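Local coordinates for endo-beta-1,4-glucanase (Streptomyces sp., PDB 1OA4), which is a family 12 glycoside hydrolase that cleaves internal beta-1,4-glucosidic bonds, as in cellulose, at residues T12-Y17 with T35-E40; R16-N21 with Y66-P71; S27-I32 with I41-G46; S88-Y93 with A212-S217. All blocks are in the same frame, centred on the assembly; numbering follows the deposited sequence.

Interaction 1: residues T12-Y17 with T35-E40; sequences TIQDRY and TGNGFE
Ile13 holds CG1 between its backbone N and carbonyl carbon (chi1 60°) and then runs straight to CD1 (chi2 170°), which lays that methyl along the backbone of Asn37 and Gly38 and turns the CG2 branch to Thr35. Two turns of the family 12 beta-sandwich meet here. One follows strand 10-13 in the larger mixed sheet and carries a classic beta bulge, with Arg16 and Tyr17 both facing Ile13; the other leads into strand 39-44 of the smaller antiparallel sheet.

The distances show how closely the isoleucine follows the second turn. Ile13 CG2 lies 3.3 Å from Thr35 O, Ile13 CB 3.5 Å from Gly36 O, and Ile13 CD1 3.6 Å from Asn37 C. Val34 and Val60 touch the same side chain, so it is buried between the two sheets. Each turn is also braced internally. Ile13 O accepts from both Arg16 N and Tyr17 N, while Asn37 N donates to Thr35 OG1 over 3.3 Å in an ST turn, the N-H pointing nearly straight at the oxygen (162°).

Towards the solvent the packing passes to polar groups. Gln14 CG sits 3.6 Å from Gly36 O, and the Gln14 and Asn37 side chains cross almost perpendicularly. A water donates to Asn37 O at 2.7 Å and accepts a weak bond from Gln14 NE2, also 2.7 Å long.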
loop_
_atom_site.group_PDB
_atom_site.type_symbol
_atom_site.label_atom_id
_atom_site.label_comp_id
_atom_site.label_asym_id
_atom_site.label_seq_id
_atom_site.Cartn_x
_atom_site.Cartn_y
_atom_site.Cartn_z
ATOM N N THR A 12 -4.941 -6.537 -14.600
ATOM C CA THR A 12 -3.611 -6.997 -14.234
ATOM C C THR A 12 -2.569 -6.399 -15.157
ATOM O O THR A 12 -2.890 -5.978 -16.266
ATOM C CB THR A 12 -3.476 -8.509 -14.310
ATOM O OG1 THR A 12 -3.630 -8.938 -15.671
ATOM C CG2 THR A 12 -4.588 -9.173 -13.530
ATOM N N ILE A 13 -1.336 -6.349 -14.668
ATOM C CA ILE A 13 -0.178 -6.033 -15.502
ATOM C C ILE A 13 0.827 -7.181 -15.414
ATOM O O ILE A 13 0.936 -7.843 -14.386
ATOM C CB ILE A 13 0.466 -4.723 -15.112
ATOM C CG1 ILE A 13 0.955 -4.763 -13.666
ATOM C CG2 ILE A 13 -0.527 -3.629 -15.388
ATOM C CD1 ILE A 13 1.825 -3.595 -13.274
ATOM N N GLN A 14 1.536 -7.413 -16.521
ATOM C CA GLN A 14 2.597 -8.407 -16.623
ATOM C C GLN A 14 2.112 -9.832 -16.326
ATOM O O GLN A 14 2.910 -10.712 -16.001
ATOM C CB GLN A 14 3.746 -8.036 -15.687
ATOM C CG GLN A 14 4.339 -6.636 -15.893
ATOM C CD GLN A 14 5.230 -6.212 -14.720
ATOM O OE1 GLN A 14 6.263 -6.824 -14.459
ATOM N NE2 GLN A 14 4.813 -5.182 -14.003
ATOM N N ASP A 15 0.801 -10.034 -16.426
ATOM C CA ASP A 15 0.147 -11.297 -16.052
ATOM C C ASP A 15 0.649 -11.733 -14.680
ATOM O O ASP A 15 0.885 -12.916 -14.428
ATOM C CB ASP A 15 0.398 -12.400 -17.077
ATOM C CG ASP A 15 -0.491 -13.614 -16.850
ATOM O OD1 ASP A 15 -1.667 -13.475 -16.428
ATOM O OD2 ASP A 15 -0.081 -14.777 -17.045
ATOM N N ARG A 16 0.806 -10.765 -13.776
ATOM C CA ARG A 16 1.407 -11.059 -12.481
ATOM C C ARG A 16 0.899 -10.211 -11.315
ATOM O O ARG A 16 0.919 -10.682 -10.176
ATOM C CB ARG A 16 2.937 -10.915 -12.561
ATOM C CG ARG A 16 3.680 -11.253 -11.283
ATOM C CD ARG A 16 3.484 -12.710 -10.859
ATOM N NE ARG A 16 4.179 -13.062 -9.637
ATOM C CZ ARG A 16 3.685 -12.831 -8.421
ATOM N NH1 ARG A 16 2.524 -12.220 -8.281
ATOM N NH2 ARG A 16 4.362 -13.193 -7.358
ATOM N N TYR A 17 0.511 -8.969 -11.567
ATOM C CA TYR A 17 0.072 -8.085 -10.474
ATOM C C TYR A 17 -1.284 -7.479 -10.793
ATOM O O TYR A 17 -1.618 -7.224 -11.941
ATOM C CB TYR A 17 1.092 -6.950 -10.220
ATOM C CG TYR A 17 2.517 -7.436 -10.018
ATOM C CD1 TYR A 17 2.880 -8.191 -8.920
ATOM C CD2 TYR A 17 3.509 -7.138 -10.947
ATOM C CE1 TYR A 17 4.191 -8.655 -8.763
ATOM C CE2 TYR A 17 4.795 -7.576 -10.790
ATOM C CZ TYR A 17 5.150 -8.328 -9.707
ATOM O OH TYR A 17 6.457 -8.772 -9.568
ATOM N N THR A 35 -1.040 1.017 -17.839
ATOM C CA THR A 35 -0.151 0.686 -18.958
ATOM C C THR A 35 0.395 -0.723 -18.740
ATOM O O THR A 35 -0.104 -1.464 -17.909
ATOM C CB THR A 35 1.034 1.663 -19.033
ATOM O OG1 THR A 35 1.916 1.424 -17.934
ATOM C CG2 THR A 35 0.634 3.069 -18.825
ATOM N N GLY A 36 1.437 -1.110 -19.469
ATOM C CA GLY A 36 1.953 -2.449 -19.278
ATOM C C GLY A 36 2.701 -2.647 -17.965
ATOM O O GLY A 36 2.833 -3.764 -17.498
ATOM N N ASN A 37 3.182 -1.567 -17.361
ATOM C CA ASN A 37 4.066 -1.696 -16.208
ATOM C C ASN A 37 3.655 -0.943 -14.964
ATOM O O ASN A 37 4.332 -1.008 -13.965
ATOM C CB ASN A 37 5.465 -1.219 -16.610
ATOM C CG ASN A 37 6.108 -2.110 -17.660
ATOM O OD1 ASN A 37 6.959 -1.661 -18.422
ATOM N ND2 ASN A 37 5.697 -3.372 -17.707
ATOM N N GLY A 38 2.556 -0.206 -15.030
ATOM C CA GLY A 38 2.150 0.619 -13.903
ATOM C C GLY A 38 0.860 1.329 -14.237
ATOM O O GLY A 38 0.101 0.864 -15.085
ATOM N N PHE A 39 0.586 2.438 -13.557
ATOM C CA PHE A 39 -0.631 3.199 -13.826
ATOM C C PHE A 39 -0.392 4.661 -13.463
ATOM O O PHE A 39 0.535 4.998 -12.720
ATOM C CB PHE A 39 -1.843 2.645 -13.028
ATOM C CG PHE A 39 -1.753 2.875 -11.535
ATOM C CD1 PHE A 39 -1.093 1.969 -10.717
ATOM C CD2 PHE A 39 -2.284 3.995 -10.963
ATOM C CE1 PHE A 39 -0.985 2.190 -9.359
ATOM C CE2 PHE A 39 -2.171 4.208 -9.582
ATOM C CZ PHE A 39 -1.520 3.317 -8.805
ATOM N N GLU A 40 -1.273 5.509 -13.973
ATOM C CA GLU A 40 -1.272 6.935 -13.704
ATOM C C GLU A 40 -2.689 7.313 -13.251
ATOM O O GLU A 40 -3.684 6.814 -13.788
ATOM C CB GLU A 40 -0.885 7.718 -14.973
ATOM C CG GLU A 40 -1.207 9.209 -14.896
ATOM C CD GLU A 40 -0.882 10.006 -16.146
ATOM O OE1 GLU A 40 -1.033 9.519 -17.252
ATOM O OE2 GLU A 40 -0.467 11.235 -15.964
HETATM O O HOH W 1 6.143 -2.910 -13.265
#

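Interaction 2: residues R16-N21 with Y66-P71; sequences RYVVQN and YGNCAP
Ala70 CB presses against the backbone of the opposing segment, 3.2 Å from Arg16 O, and marks the tight part of this contact. Residues 16-18 and 68-71 run nearly antiparallel, their end-to-end directions 163° apart, and packing rather than a sheet ladder accounts for most of what joins them. Val18, buried like Ala70, supplies the second point: its CG2 reaches 3.6 Å to Ala70 CA and 3.9 Å to Ala70 CB.

Around this buried centre lie the partly exposed Arg16, Pro71 and Asn68. Pro71 CD is 3.8 Å from Arg16 C. Arg16 comes in by a bent route: its CG extends anti to the backbone N, and a turn at chi2 (62°) carries CD back to within 3.3 Å of Pro71 O. Ala70 CB lies at the guanidinium edge, near its plane, while one guanidinium face is turned to Tyr17 CE1; Arg16 CG in turn sits over the centre of the Tyr17 ring, 3.6 Å above it. The charge itself is met by Asp62, in a salt bridge from NH1.

The Asn68 side is looser. Asn68 comes from the opposite direction to Val18 and makes only van der Waals approaches to it, Asn68 ND2 lying 3.8 Å from Val18 CG2; its OD1 is hydrogen-bonded to Thr10 OG1. Cys69 points away and is disulfide-bonded to Cys64.

Strand 68-69, paired with 64-65 in a small two-stranded sheet, and the Ala70-Pro71 segment after it lie alongside the start of strand 17-20, which is itself held between strands 10-13 and 59-61 of the mixed sheet.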
loop_
_atom_site.group_PDB
_atom_site.type_symbol
_atom_site.label_atom_id
_atom_site.label_comp_id
_atom_site.label_asym_id
_atom_site.label_seq_id
_atom_site.Cartn_x
_atom_site.Cartn_y
_atom_site.Cartn_z
ATOM N N ARG A 16 0.806 -10.765 -13.776
ATOM C CA ARG A 16 1.407 -11.059 -12.481
ATOM C C ARG A 16 0.899 -10.211 -11.315
ATOM O O ARG A 16 0.919 -10.682 -10.176
ATOM C CB ARG A 16 2.937 -10.915 -12.561
ATOM C CG ARG A 16 3.680 -11.253 -11.283
ATOM C CD ARG A 16 3.484 -12.710 -10.859
ATOM N NE ARG A 16 4.179 -13.062 -9.637
ATOM C CZ ARG A 16 3.685 -12.831 -8.421
ATOM N NH1 ARG A 16 2.524 -12.220 -8.281
ATOM N NH2 ARG A 16 4.362 -13.193 -7.358
ATOM N N TYR A 17 0.511 -8.969 -11.567
ATOM C CA TYR A 17 0.072 -8.085 -10.474
ATOM C C TYR A 17 -1.284 -7.479 -10.793
ATOM O O TYR A 17 -1.618 -7.224 -11.941
ATOM C CB TYR A 17 1.092 -6.950 -10.220
ATOM C CG TYR A 17 2.517 -7.436 -10.018
ATOM C CD1 TYR A 17 2.880 -8.191 -8.920
ATOM C CD2 TYR A 17 3.509 -7.138 -10.947
ATOM C CE1 TYR A 17 4.191 -8.655 -8.763
ATOM C CE2 TYR A 17 4.795 -7.576 -10.790
ATOM C CZ TYR A 17 5.150 -8.328 -9.707
ATOM O OH TYR A 17 6.457 -8.772 -9.568
ATOM N N VAL A 18 -2.072 -7.263 -9.748
ATOM C CA VAL A 18 -3.376 -6.643 -9.876
ATOM C C VAL A 18 -3.225 -5.134 -9.711
ATOM O O VAL A 18 -2.462 -4.680 -8.847
ATOM C CB VAL A 18 -4.339 -7.145 -8.787
ATOM C CG1 VAL A 18 -5.688 -6.454 -8.902
ATOM C CG2 VAL A 18 -4.463 -8.652 -8.847
ATOM N N VAL A 19 -3.905 -4.377 -10.568
ATOM C CA VAL A 19 -3.979 -2.933 -10.450
ATOM C C VAL A 19 -5.451 -2.617 -10.150
ATOM O O VAL A 19 -6.357 -3.136 -10.831
ATOM C CB VAL A 19 -3.503 -2.195 -11.715
ATOM C CG1 VAL A 19 -3.636 -0.702 -11.530
ATOM C CG2 VAL A 19 -2.042 -2.575 -12.053
ATOM N N GLN A 20 -5.683 -1.792 -9.129
ATOM C CA GLN A 20 -7.024 -1.494 -8.662
ATOM C C GLN A 20 -7.254 0.006 -8.485
ATOM O O GLN A 20 -6.387 0.722 -8.005
ATOM C CB GLN A 20 -7.278 -2.218 -7.329
ATOM C CG GLN A 20 -6.286 -1.900 -6.211
ATOM C CD GLN A 20 -6.617 -2.570 -4.875
ATOM O OE1 GLN A 20 -7.668 -3.221 -4.717
ATOM N NE2 GLN A 20 -5.703 -2.428 -3.914
ATOM N N ASN A 21 -8.413 0.475 -8.920
ATOM C CA ASN A 21 -8.807 1.866 -8.759
ATOM C C ASN A 21 -9.063 2.088 -7.279
ATOM O O ASN A 21 -8.685 3.118 -6.730
ATOM C CB ASN A 21 -10.070 2.145 -9.570
ATOM C CG ASN A 21 -10.343 3.630 -9.763
ATOM O OD1 ASN A 21 -9.425 4.459 -9.706
ATOM N ND2 ASN A 21 -11.602 3.966 -10.037
ATOM N N TYR A 66 -9.515 -8.909 -0.883
ATOM C CA TYR A 66 -10.940 -9.153 -1.042
ATOM C C TYR A 66 -11.202 -10.177 -2.149
ATOM O O TYR A 66 -12.069 -10.018 -3.007
ATOM C CB TYR A 66 -11.728 -7.844 -1.163
ATOM C CG TYR A 66 -11.747 -7.087 0.136
ATOM C CD1 TYR A 66 -12.718 -7.333 1.089
ATOM C CD2 TYR A 66 -10.771 -6.153 0.438
ATOM C CE1 TYR A 66 -12.739 -6.664 2.293
ATOM C CE2 TYR A 66 -10.779 -5.477 1.646
ATOM C CZ TYR A 66 -11.775 -5.730 2.574
ATOM O OH TYR A 66 -11.777 -5.057 3.779
ATOM N N GLY A 67 -10.458 -11.271 -2.072
ATOM C CA GLY A 67 -10.649 -12.397 -2.976
ATOM C C GLY A 67 -10.042 -12.270 -4.360
ATOM O O GLY A 67 -9.982 -13.250 -5.096
ATOM N N ASN A 68 -9.558 -11.087 -4.700
ATOM C CA ASN A 68 -8.940 -10.834 -6.004
ATOM C C ASN A 68 -7.432 -11.052 -5.839
ATOM O O ASN A 68 -6.741 -10.258 -5.182
ATOM C CB ASN A 68 -9.249 -9.409 -6.473
ATOM C CG ASN A 68 -8.800 -9.140 -7.915
ATOM O OD1 ASN A 68 -9.190 -8.118 -8.514
ATOM N ND2 ASN A 68 -7.981 -10.037 -8.477
ATOM N N CYS A 69 -6.940 -12.165 -6.389
ATOM C CA CYS A 69 -5.557 -12.587 -6.185
ATOM C C CYS A 69 -4.715 -12.401 -7.437
ATOM O O CYS A 69 -5.142 -12.714 -8.560
ATOM C CB CYS A 69 -5.504 -14.063 -5.749
ATOM S SG CYS A 69 -6.438 -14.445 -4.227
ATOM N N ALA A 70 -3.510 -11.896 -7.251
ATOM C CA ALA A 70 -2.615 -11.731 -8.382
ATOM C C ALA A 70 -2.197 -13.094 -8.960
ATOM O O ALA A 70 -2.006 -14.062 -8.221
ATOM C CB ALA A 70 -1.397 -10.946 -7.933
ATOM N N PRO A 71 -2.094 -13.193 -10.280
ATOM C CA PRO A 71 -1.680 -14.463 -10.887
ATOM C C PRO A 71 -0.365 -14.965 -10.346
ATOM O O PRO A 71 0.595 -14.187 -10.245
ATOM C CB PRO A 71 -1.530 -14.115 -12.372
ATOM C CG PRO A 71 -2.466 -12.996 -12.584
ATOM C CD PRO A 71 -2.388 -12.166 -11.290
#

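Interaction 3: residues S27-I32 with I41-G46; sequences SATQCI and ITQADG
Cys31 is bonded through both its backbone polar atoms: its N donates to Gln43 O at 2.8 Å, and its O accepts from Thr42 N at 3.0 Å and Gln43 N at 3.2 Å. Thr42 and Gln43 thus both face Cys31 and both donate to its O, a classic beta bulge in the hairpin of strands 30-34 and 39-44, where segments 30-32 and 41-44 run antiparallel, their axes 175° apart. The bulge shifts the register by one, so Gln30 faces Ala44 whereas Ile32 faces Ile41. Beyond the strand end, Asp45 N donates to Thr29 O at 2.9 Å.

Side chains reinforce this open end of the hairpin. Gln43 NE2 donates to Asp45 OD2 over 2.9 Å; the oxygen lies close to the amide plane of Gln43, but the amide meets the carboxylate from above its plane. A water links the same OD2 to Thr29 N, giving the carboxylate a second polar contact.

Packing follows on both faces. Thr29 CG2, anti to its backbone N (OG1 takes the -61° position), touches the Gln43 amide 3.5 Å from NE2. On the face of Gln30 and Ile32, Ile32 CG2 meets Ile41 CG1 at 4.3 Å, and the Gln30 amide turns to Ser56 and Asn21. The opposite face carries Cys31, disulfide-bonded to Cys5, its SG 3.6 Å from Gln43 OE1.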
loop_
_atom_site.group_PDB
_atom_site.type_symbol
_atom_site.label_atom_id
_atom_site.label_comp_id
_atom_site.label_asym_id
_atom_site.label_seq_id
_atom_site.Cartn_x
_atom_site.Cartn_y
_atom_site.Cartn_z
ATOM N N SER A 27 -17.389 9.360 -3.344
ATOM C CA SER A 27 -18.327 9.137 -4.436
ATOM C C SER A 27 -17.892 9.929 -5.662
ATOM O O SER A 27 -18.414 9.696 -6.766
ATOM C CB SER A 27 -19.733 9.575 -4.029
ATOM O OG SER A 27 -19.704 10.913 -3.550
ATOM N N ALA A 28 -16.952 10.860 -5.488
ATOM C CA ALA A 28 -16.457 11.688 -6.591
ATOM C C ALA A 28 -15.634 10.841 -7.557
ATOM O O ALA A 28 -14.910 9.952 -7.138
ATOM C CB ALA A 28 -15.592 12.866 -6.060
ATOM N N THR A 29 -15.702 11.157 -8.840
ATOM C CA THR A 29 -15.062 10.335 -9.862
ATOM C C THR A 29 -13.550 10.286 -9.847
ATOM O O THR A 29 -12.886 11.313 -9.817
ATOM C CB THR A 29 -15.509 10.829 -11.219
ATOM O OG1 THR A 29 -16.932 10.698 -11.319
ATOM C CG2 THR A 29 -14.916 9.941 -12.360
ATOM N N GLN A 30 -13.021 9.066 -9.880
ATOM C CA GLN A 30 -11.589 8.821 -9.988
ATOM C C GLN A 30 -11.352 7.801 -11.070
ATOM O O GLN A 30 -12.029 6.770 -11.122
ATOM C CB GLN A 30 -11.014 8.265 -8.693
ATOM C CG GLN A 30 -9.521 7.961 -8.751
ATOM C CD GLN A 30 -9.006 7.363 -7.462
ATOM O OE1 GLN A 30 -8.771 8.096 -6.491
ATOM N NE2 GLN A 30 -8.839 6.036 -7.430
ATOM N N CYS A 31 -10.363 8.076 -11.916
ATOM C CA CYS A 31 -9.947 7.137 -12.950
ATOM C C CYS A 31 -8.455 6.932 -12.959
ATOM O O CYS A 31 -7.727 7.849 -12.629
ATOM C CB CYS A 31 -10.297 7.664 -14.331
ATOM S SG CYS A 31 -12.012 8.084 -14.610
ATOM N N ILE A 32 -8.009 5.728 -13.321
ATOM C CA ILE A 32 -6.591 5.458 -13.544
ATOM C C ILE A 32 -6.442 4.943 -14.955
ATOM O O ILE A 32 -7.388 4.396 -15.508
ATOM C CB ILE A 32 -6.019 4.464 -12.547
ATOM C CG1 ILE A 32 -6.775 3.135 -12.560
ATOM C CG2 ILE A 32 -6.115 5.049 -11.170
ATOM C CD1 ILE A 32 -6.143 2.087 -11.696
ATOM N N ILE A 41 -2.799 8.184 -12.244
ATOM C CA ILE A 41 -4.106 8.713 -11.886
ATOM C C ILE A 41 -4.468 9.802 -12.908
ATOM O O ILE A 41 -3.757 10.807 -13.026
ATOM C CB ILE A 41 -4.097 9.314 -10.469
ATOM C CG1 ILE A 41 -3.739 8.223 -9.449
ATOM C CG2 ILE A 41 -5.448 9.938 -10.184
ATOM C CD1 ILE A 41 -3.650 8.700 -8.009
ATOM N N THR A 42 -5.537 9.586 -13.676
ATOM C CA THR A 42 -5.968 10.540 -14.702
ATOM C C THR A 42 -7.215 11.354 -14.365
ATOM O O THR A 42 -7.444 12.378 -14.996
ATOM C CB THR A 42 -6.184 9.831 -16.036
ATOM O OG1 THR A 42 -6.991 8.666 -15.835
ATOM C CG2 THR A 42 -4.869 9.308 -16.582
ATOM N N GLN A 43 -8.013 10.901 -13.400
ATOM C CA GLN A 43 -9.099 11.719 -12.864
ATOM C C GLN A 43 -9.112 11.483 -11.362
ATOM O O GLN A 43 -8.979 10.343 -10.905
ATOM C CB GLN A 43 -10.458 11.366 -13.474
ATOM C CG GLN A 43 -11.519 12.390 -13.138
ATOM C CD GLN A 43 -12.779 12.307 -13.988
ATOM O OE1 GLN A 43 -12.820 11.585 -14.991
ATOM N NE2 GLN A 43 -13.816 13.052 -13.587
ATOM N N ALA A 44 -9.234 12.560 -10.602
ATOM C CA ALA A 44 -9.229 12.462 -9.147
ATOM C C ALA A 44 -10.043 13.614 -8.570
ATOM O O ALA A 44 -9.520 14.470 -7.848
ATOM C CB ALA A 44 -7.800 12.483 -8.616
ATOM N N ASP A 45 -11.335 13.631 -8.896
ATOM C CA ASP A 45 -12.226 14.696 -8.474
ATOM C C ASP A 45 -12.416 14.768 -6.955
ATOM O O ASP A 45 -12.290 13.782 -6.236
ATOM C CB ASP A 45 -13.610 14.522 -9.094
ATOM C CG ASP A 45 -13.641 14.750 -10.587
ATOM O OD1 ASP A 45 -12.649 15.225 -11.203
ATOM O OD2 ASP A 45 -14.696 14.474 -11.193
ATOM N N GLY A 46 -12.749 15.960 -6.490
ATOM C CA GLY A 46 -13.106 16.155 -5.104
ATOM C C GLY A 46 -11.998 16.035 -4.084
ATOM O O GLY A 46 -10.823 15.820 -4.387
HETATM O O HOH W 2 -12.316 10.979 -6.554
HETATM O O HOH W 3 -16.816 13.749 -9.738
#

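Interaction 4: residues S88-Y93 with A212-S217; sequences SVSYRY and AVNSFS
Ser88 and Ser217 form a hydrogen-bonded pair through their backbones in both directions, each N donating to the other's O over 3.0 Å. This antiparallel ladder between strands 86-92 and 212-218 continues with Ser90 N to Ser215 O and ends at the reciprocal pair of Arg92 and Ala212. A beta bulge interrupts it: Asn214 N donates to Ser90 O at 2.7 Å, the register slips by one, and the buried Ser215 N finds no partner in the model.

Polar side chains line one face. Ser88 OG and Ser217 OG bond to each other at 2.6 Å. Asn214, with CG anti to its carbonyl carbon (chi1 -63°), bends back over the bulge so that ND2 donates to Ser90 OG at 3.1 Å, almost straight (170°) and in its own amide plane. A water joins Ser88 OG to Ser215 OG.

Cation and methyl meet at the end of this row, where Ala212 CB sits 3.5 Å above one face of the Arg92 guanidinium, offset toward the rim. Arg92 NH2 is hydrogen-bonded to Gly210 O and forms a salt bridge to Glu40.

Apolar contacts fill the other face. Tyr91 CE1 lies 3.7 Å from Val213 CG2, the two side chains running side by side, and Val89 CG2 touches Val213 CG1 at 4.1 Å.

The chemistry is thus two-sided: hydroxyls, amide and guanidinium face outward, while valine and aromatic groups pack on strands 98-108 and 194-204 of the facing sheet.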
loop_
_atom_site.group_PDB
_atom_site.type_symbol
_atom_site.label_atom_id
_atom_site.label_comp_id
_atom_site.label_asym_id
_atom_site.label_seq_id
_atom_site.Cartn_x
_atom_site.Cartn_y
_atom_site.Cartn_z
ATOM N N SER A 88 9.758 -3.816 -5.035
ATOM C CA SER A 88 10.251 -2.532 -5.487
ATOM C C SER A 88 9.111 -1.713 -6.060
ATOM O O SER A 88 8.102 -2.243 -6.499
ATOM C CB SER A 88 11.325 -2.722 -6.573
ATOM O OG SER A 88 10.735 -3.191 -7.767
ATOM N N VAL A 89 9.301 -0.406 -6.053
ATOM C CA VAL A 89 8.345 0.501 -6.661
ATOM C C VAL A 89 9.107 1.728 -7.127
ATOM O O VAL A 89 10.149 2.075 -6.552
ATOM C CB VAL A 89 7.224 0.922 -5.653
ATOM C CG1 VAL A 89 7.766 1.858 -4.585
ATOM C CG2 VAL A 89 6.095 1.561 -6.357
ATOM N N SER A 90 8.605 2.355 -8.180
ATOM C CA SER A 90 9.134 3.622 -8.676
ATOM C C SER A 90 7.924 4.507 -8.866
ATOM O O SER A 90 6.960 4.105 -9.521
ATOM C CB SER A 90 9.844 3.415 -9.998
ATOM O OG SER A 90 10.165 4.685 -10.551
ATOM N N TYR A 91 7.992 5.709 -8.294
ATOM C CA TYR A 91 6.896 6.663 -8.284
ATOM C C TYR A 91 7.214 7.963 -9.023
ATOM O O TYR A 91 8.366 8.406 -9.067
ATOM C CB TYR A 91 6.586 7.076 -6.839
ATOM C CG TYR A 91 5.843 6.109 -5.951
ATOM C CD1 TYR A 91 4.521 5.761 -6.221
ATOM C CD2 TYR A 91 6.417 5.638 -4.784
ATOM C CE1 TYR A 91 3.811 4.942 -5.350
ATOM C CE2 TYR A 91 5.711 4.805 -3.920
ATOM C CZ TYR A 91 4.420 4.479 -4.215
ATOM O OH TYR A 91 3.726 3.680 -3.316
ATOM N N ARG A 92 6.176 8.571 -9.584
ATOM C CA ARG A 92 6.278 9.905 -10.149
ATOM C C ARG A 92 5.330 10.770 -9.336
ATOM O O ARG A 92 4.137 10.461 -9.221
ATOM C CB ARG A 92 5.863 9.917 -11.615
ATOM C CG ARG A 92 6.186 11.223 -12.289
ATOM C CD ARG A 92 5.801 11.222 -13.748
ATOM N NE ARG A 92 4.371 11.328 -13.999
ATOM C CZ ARG A 92 3.682 10.503 -14.802
ATOM N NH1 ARG A 92 4.308 9.506 -15.415
ATOM N NH2 ARG A 92 2.376 10.696 -14.993
ATOM N N TYR A 93 5.857 11.859 -8.792
ATOM C CA TYR A 93 5.081 12.748 -7.956
ATOM C C TYR A 93 4.688 14.036 -8.659
ATOM O O TYR A 93 5.216 14.348 -9.728
ATOM C CB TYR A 93 5.922 13.088 -6.745
ATOM C CG TYR A 93 6.302 11.892 -5.922
ATOM C CD1 TYR A 93 5.342 11.014 -5.478
ATOM C CD2 TYR A 93 7.612 11.651 -5.560
ATOM C CE1 TYR A 93 5.662 9.941 -4.712
ATOM C CE2 TYR A 93 7.946 10.578 -4.783
ATOM C CZ TYR A 93 6.961 9.712 -4.345
ATOM O OH TYR A 93 7.281 8.625 -3.563
ATOM N N ALA A 212 1.802 8.768 -10.626
ATOM C CA ALA A 212 1.989 7.477 -11.289
ATOM C C ALA A 212 2.872 6.505 -10.533
ATOM O O ALA A 212 3.809 6.896 -9.834
ATOM C CB ALA A 212 2.583 7.685 -12.692
ATOM N N VAL A 213 2.571 5.224 -10.700
ATOM C CA VAL A 213 3.471 4.172 -10.297
ATOM C C VAL A 213 4.123 3.802 -11.623
ATOM O O VAL A 213 3.430 3.414 -12.561
ATOM C CB VAL A 213 2.736 2.952 -9.689
ATOM C CG1 VAL A 213 3.658 1.733 -9.614
ATOM C CG2 VAL A 213 2.221 3.297 -8.314
ATOM N N ASN A 214 5.428 4.033 -11.737
ATOM C CA ASN A 214 6.154 3.722 -12.969
ATOM C C ASN A 214 6.388 2.216 -13.139
ATOM O O ASN A 214 6.422 1.697 -14.259
ATOM C CB ASN A 214 7.527 4.403 -12.960
ATOM C CG ASN A 214 7.457 5.935 -12.938
ATOM O OD1 ASN A 214 6.701 6.546 -13.686
ATOM N ND2 ASN A 214 8.270 6.552 -12.086
ATOM N N SER A 215 6.630 1.533 -12.027
ATOM C CA SER A 215 6.909 0.117 -12.027
ATOM C C SER A 215 6.725 -0.424 -10.624
ATOM O O SER A 215 6.713 0.329 -9.645
ATOM C CB SER A 215 8.343 -0.151 -12.504
ATOM O OG SER A 215 9.289 0.434 -11.633
ATOM N N PHE A 216 6.598 -1.740 -10.530
ATOM C CA PHE A 216 6.419 -2.433 -9.264
ATOM C C PHE A 216 6.831 -3.879 -9.421
ATOM O O PHE A 216 6.611 -4.490 -10.469
ATOM C CB PHE A 216 4.930 -2.397 -8.888
ATOM C CG PHE A 216 4.554 -3.217 -7.663
ATOM C CD1 PHE A 216 4.745 -2.725 -6.387
ATOM C CD2 PHE A 216 3.953 -4.467 -7.805
ATOM C CE1 PHE A 216 4.379 -3.481 -5.280
ATOM C CE2 PHE A 216 3.590 -5.228 -6.694
ATOM C CZ PHE A 216 3.808 -4.732 -5.430
ATOM N N SER A 217 7.390 -4.435 -8.356
ATOM C CA SER A 217 7.658 -5.852 -8.318
ATOM C C SER A 217 7.437 -6.351 -6.904
ATOM O O SER A 217 7.523 -5.589 -5.957
ATOM C CB SER A 217 9.081 -6.146 -8.785
ATOM O OG SER A 217 10.044 -5.673 -7.862
HETATM O O HOH W 4 10.105 -0.876 -9.436
#

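The four contacts sample both layers of the beta-sandwich. Interactions 3 and 4, centres 19 Å apart, lie in the six-stranded antiparallel sheet, where strands 30-34, 39-44, 212-218 and 86-92 are successive neighbours. Interaction 2 sets the small 64-65/68-69 sheet against strand 17-20 of the mixed sheet, and interaction 1 joins the two layers, sharing Arg16 and Tyr17 with interaction 2 (centres 10 Å apart) and strand 39-44 with interaction 3. Along the chain, interactions 1 and 3 alternate their segments, interaction 3 is nested within interaction 2, and interaction 4 follows, closing over 118 residues. Phe39 packs on Val19 and bonds through its backbone to Val213, so the layers meet there. In this family the mixed sheet typically forms the concave substrate cleft.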